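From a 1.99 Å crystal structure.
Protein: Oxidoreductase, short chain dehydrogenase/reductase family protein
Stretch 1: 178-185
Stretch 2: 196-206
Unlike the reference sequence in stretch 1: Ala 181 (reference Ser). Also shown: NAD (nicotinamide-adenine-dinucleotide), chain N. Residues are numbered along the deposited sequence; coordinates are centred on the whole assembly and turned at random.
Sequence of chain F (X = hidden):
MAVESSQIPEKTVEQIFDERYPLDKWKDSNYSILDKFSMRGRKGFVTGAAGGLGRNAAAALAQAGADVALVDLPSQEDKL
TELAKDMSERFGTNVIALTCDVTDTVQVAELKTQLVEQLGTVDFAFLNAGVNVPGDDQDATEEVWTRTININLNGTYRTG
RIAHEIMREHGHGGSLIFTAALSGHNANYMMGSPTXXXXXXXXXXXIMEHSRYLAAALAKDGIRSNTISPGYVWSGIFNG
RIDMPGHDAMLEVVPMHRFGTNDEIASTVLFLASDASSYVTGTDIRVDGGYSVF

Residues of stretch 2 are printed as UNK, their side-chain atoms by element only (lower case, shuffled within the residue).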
# COMPACT_ATOMS: atom_id res chain seq x y z
N PHE F 178 -0.85 3.11 -18.38
CA PHE F 178 -2.23 3.53 -18.04
C PHE F 178 -2.16 4.77 -17.14
O PHE F 178 -1.44 4.71 -16.13
CB PHE F 178 -2.98 2.40 -17.34
CG PHE F 178 -3.19 1.14 -18.15
CD1 PHE F 178 -2.15 0.26 -18.38
CD2 PHE F 178 -4.45 0.83 -18.65
CE1 PHE F 178 -2.36 -0.90 -19.11
CE2 PHE F 178 -4.65 -0.33 -19.38
CZ PHE F 178 -3.61 -1.20 -19.61
N THR F 179 -2.86 5.84 -17.49
CA THR F 179 -3.01 7.05 -16.64
C THR F 179 -4.03 6.74 -15.54
O THR F 179 -5.22 6.59 -15.86
CB THR F 179 -3.39 8.29 -17.45
OG1 THR F 179 -2.48 8.41 -18.55
CG2 THR F 179 -3.36 9.56 -16.63
N ALA F 180 -3.56 6.63 -14.29
CA ALA F 180 -4.40 6.51 -13.08
C ALA F 180 -4.60 7.91 -12.49
O ALA F 180 -4.74 8.86 -13.29
CB ALA F 180 -3.76 5.55 -12.10
N ALA F 181 -4.64 8.03 -11.16
CA ALA F 181 -4.68 9.31 -10.42
C ALA F 181 -4.50 9.04 -8.92
O ALA F 181 -4.59 7.86 -8.52
CB ALA F 181 -5.99 10.03 -10.68
N LEU F 182 -4.27 10.10 -8.14
CA LEU F 182 -4.20 10.04 -6.66
C LEU F 182 -5.61 9.85 -6.08
O LEU F 182 -5.71 9.38 -4.94
CB LEU F 182 -3.55 11.31 -6.12
CG LEU F 182 -2.02 11.32 -6.10
CD1 LEU F 182 -1.52 12.68 -5.67
CD2 LEU F 182 -1.47 10.23 -5.17
N SER F 183 -6.64 10.22 -6.85
CA SER F 183 -8.07 9.91 -6.57
C SER F 183 -8.25 8.39 -6.44
O SER F 183 -9.14 7.97 -5.68
CB SER F 183 -8.96 10.49 -7.64
OG SER F 183 -8.69 11.87 -7.83
N GLY F 184 -7.43 7.62 -7.17
CA GLY F 184 -7.36 6.15 -7.11
C GLY F 184 -6.70 5.64 -5.83
O GLY F 184 -6.89 4.46 -5.51
N HIS F 185 -5.93 6.50 -5.15
CA HIS F 185 -5.23 6.19 -3.86
C HIS F 185 -5.97 6.84 -2.68
O HIS F 185 -6.14 6.16 -1.65
CB HIS F 185 -3.79 6.70 -3.90
CG HIS F 185 -2.92 6.00 -4.89
ND1 HIS F 185 -2.36 6.65 -5.97
CD2 HIS F 185 -2.50 4.72 -4.95
CE1 HIS F 185 -1.63 5.80 -6.66
NE2 HIS F 185 -1.70 4.61 -6.05
N UNK F 196 -15.41 16.07 -5.52
CA UNK F 196 -16.27 15.10 -6.20
C UNK F 196 -15.48 14.18 -7.15
O UNK F 196 -15.39 14.47 -8.33
c UNK F 196 -17.26 15.99 -6.96
c UNK F 196 -15.65 17.45 -5.96
c UNK F 196 -16.49 17.27 -7.20
N UNK F 197 -14.94 13.08 -6.61
CA UNK F 197 -14.12 12.07 -7.35
C UNK F 197 -14.52 10.65 -6.88
O UNK F 197 -13.63 9.78 -6.83
c UNK F 197 -12.18 12.34 -5.72
c UNK F 197 -12.61 12.33 -7.18
c UNK F 197 -12.19 13.62 -7.86
N UNK F 198 -15.80 10.44 -6.57
CA UNK F 198 -16.35 9.16 -6.03
C UNK F 198 -16.15 8.04 -7.07
O UNK F 198 -15.37 7.12 -6.80
c UNK F 198 -17.82 9.31 -5.63
n UNK F 198 -19.69 8.10 -4.69
o UNK F 198 -17.73 7.04 -4.89
c UNK F 198 -18.41 8.05 -5.04
N UNK F 199 -16.86 8.12 -8.20
CA UNK F 199 -16.77 7.17 -9.33
C UNK F 199 -15.40 7.29 -10.00
O UNK F 199 -14.83 6.25 -10.37
c UNK F 199 -17.89 7.41 -10.31
N UNK F 200 -14.90 8.52 -10.15
CA UNK F 200 -13.62 8.83 -10.83
C UNK F 200 -12.48 8.05 -10.18
O UNK F 200 -11.76 7.34 -10.90
o UNK F 200 -8.38 11.71 -13.18
c UNK F 200 -13.31 10.33 -10.78
c UNK F 200 -9.67 11.32 -11.22
c UNK F 200 -10.88 10.99 -10.64
c UNK F 200 -11.87 10.76 -12.79
c UNK F 200 -9.56 11.38 -12.60
c UNK F 200 -12.00 10.70 -11.41
c UNK F 200 -10.66 11.09 -13.39
N UNK F 201 -12.33 8.19 -8.86
CA UNK F 201 -11.32 7.48 -8.05
C UNK F 201 -11.44 5.97 -8.20
O UNK F 201 -10.40 5.31 -8.41
N UNK F 202 -12.66 5.45 -8.10
CA UNK F 202 -12.99 4.01 -8.22
C UNK F 202 -12.40 3.45 -9.52
O UNK F 202 -11.74 2.39 -9.46
c UNK F 202 -14.48 3.80 -8.15
N UNK F 203 -12.60 4.14 -10.65
CA UNK F 203 -12.15 3.70 -12.00
C UNK F 203 -10.62 3.68 -12.04
O UNK F 203 -10.06 2.70 -12.55
c UNK F 203 -14.24 4.47 -13.21
c UNK F 203 -12.73 4.57 -13.12
o UNK F 203 -12.34 5.93 -12.89
N UNK F 204 -9.97 4.72 -11.51
CA UNK F 204 -8.49 4.88 -11.54
C UNK F 204 -7.84 3.80 -10.66
O UNK F 204 -6.80 3.27 -11.08
c UNK F 204 -8.36 7.16 -13.49
c UNK F 204 -8.11 6.29 -11.10
c UNK F 204 -8.39 8.43 -14.32
c UNK F 204 -8.61 7.41 -12.01
n UNK F 204 -7.77 8.22 -15.65
N UNK F 205 -8.45 3.47 -9.52
CA UNK F 205 -8.05 2.36 -8.62
C UNK F 205 -8.23 1.02 -9.34
O UNK F 205 -7.40 0.12 -9.13
c UNK F 205 -8.85 2.42 -7.34
N UNK F 206 -9.30 0.89 -10.14
CA UNK F 206 -9.61 -0.31 -10.95
C UNK F 206 -8.58 -0.44 -12.08
O UNK F 206 -8.07 -1.56 -12.28
c UNK F 206 -11.01 -0.22 -11.49
PA NAD N . -8.17 16.36 -20.67
O1A NAD N . -9.62 16.38 -20.33
O2A NAD N . -7.88 17.40 -21.77
O5B NAD N . -7.72 14.93 -21.20
C5B NAD N . -8.66 13.87 -21.34
C4B NAD N . -8.73 13.49 -22.85
O4B NAD N . -9.47 12.11 -22.94
C3B NAD N . -9.40 14.32 -23.53
O3B NAD N . -8.65 14.78 -24.72
C2B NAD N . -10.78 13.54 -24.03
O2B NAD N . -11.18 14.03 -25.34
C1B NAD N . -10.49 12.31 -24.06
N9A NAD N . -11.72 11.50 -23.79
C8A NAD N . -12.67 11.43 -22.83
N7A NAD N . -13.56 10.46 -23.18
C5A NAD N . -13.15 9.94 -24.36
C6A NAD N . -13.70 8.92 -25.16
N6A NAD N . -14.83 8.06 -25.08
N1A NAD N . -13.09 8.57 -26.31
C2A NAD N . -11.94 9.21 -26.71
N3A NAD N . -11.39 10.22 -25.92
C4A NAD N . -12.01 10.57 -24.75
O3 NAD N . -7.30 16.72 -19.32
PN NAD N . -5.96 15.93 -18.88
O1N NAD N . -5.40 16.61 -17.66
O2N NAD N . -4.95 15.98 -20.02
O5D NAD N . -6.35 14.43 -18.50
C5D NAD N . -5.73 13.33 -19.15
C4D NAD N . -5.81 12.08 -18.24
O4D NAD N . -5.13 12.30 -17.14
C3D NAD N . -7.24 11.81 -17.81
O3D NAD N . -7.50 10.46 -17.90
C2D NAD N . -7.30 12.28 -16.33
O2D NAD N . -8.37 11.51 -15.64
C1D NAD N . -6.12 12.04 -15.88
N1N NAD N . -5.69 12.89 -14.77
C2N NAD N . -5.43 14.24 -14.97
C3N NAD N . -5.02 15.05 -13.89
C7N NAD N . -4.74 16.56 -14.09
O7N NAD N . -4.91 17.33 -13.17
N7N NAD N . -4.29 17.06 -15.34
C4N NAD N . -4.86 14.49 -12.64
C5N NAD N . -5.10 13.14 -12.44
C6N NAD N . -5.51 12.34 -13.52

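Position 196 carries three carbons that close a ring onto its own backbone N, which identifies proline; Pro 196 lies too far from stretch 1 to touch it. Position 197 has three carbons, one bearing the other two, the pattern of valine. Val 197 occupies the N-cap position, and its CG1 lies 3.9 Å from Ser 183 OG.

At 198 two carbons lead to one oxygen and one nitrogen, a terminal amide on a short stem: Asn 198, whose CA-to-CB bond points away from stretch 1. Position 199 has a single carbon and is Ala 199, out of reach.

Position 200 shows one carbon followed by a six-carbon ring bearing an oxygen, hence Tyr 200. Its CA-to-CB bond points sideways, but with chi1 at 178° (t) the ring end comes nearer: CE2 is 3.6 Å from Ser 183 OG, which sits at the ring edge, and OH is 3.8 Å from Ala 181 CB.

Position 201 has no side-chain atoms and is Gly 201. Its CA approaches Ser 183 O to 3.3 Å, and an ideal CB here would lie 2.5 Å from Ser 183 O, a clash. Position 202 has one carbon directed away, Ala 202. Position 203 has one carbon carrying an oxygen and a carbon, the branching of threonine; Thr 203 OG1 donates to Tyr 200 O (2.5 Å) within the helix and does not reach stretch 1.

At 204 four carbons in a row end in nitrogen, which defines lysine. Lys 204 CB points toward stretch 1, and the extended outer chain (chi3 and chi4 both t) brings NZ to Thr 179 O, a 3.0 Å hydrogen bond. Position 205 has one carbon, Ala 205, with CB 3.4 Å from Gly 184 O. Position 206 also has one carbon; Ala 206 is out of reach.

The contact buries 380 Å² and combines close backbone packing with one polar anchor. Gly 184 and Ala 205 bring their CA atoms within 4.1 Å, and Gly 184 CA makes a CA-H...O contact with Gly 201 O (3.4 Å, 147° at H). Lys 204 NZ links the stretches and also donates to NAD O3D at 3.2 Å, with a weak bond to NAD O2D at 3.3 Å. Tyr 200 OH shares a very short 2.5 Å hydrogen bond with NAD O2D. Ala 181, where the reference has Ser, places CB 3.7 Å from NAD C5N, so the cofactor is approached from both stretches.

Stretch 2 196-206: PVNAYGATKAA
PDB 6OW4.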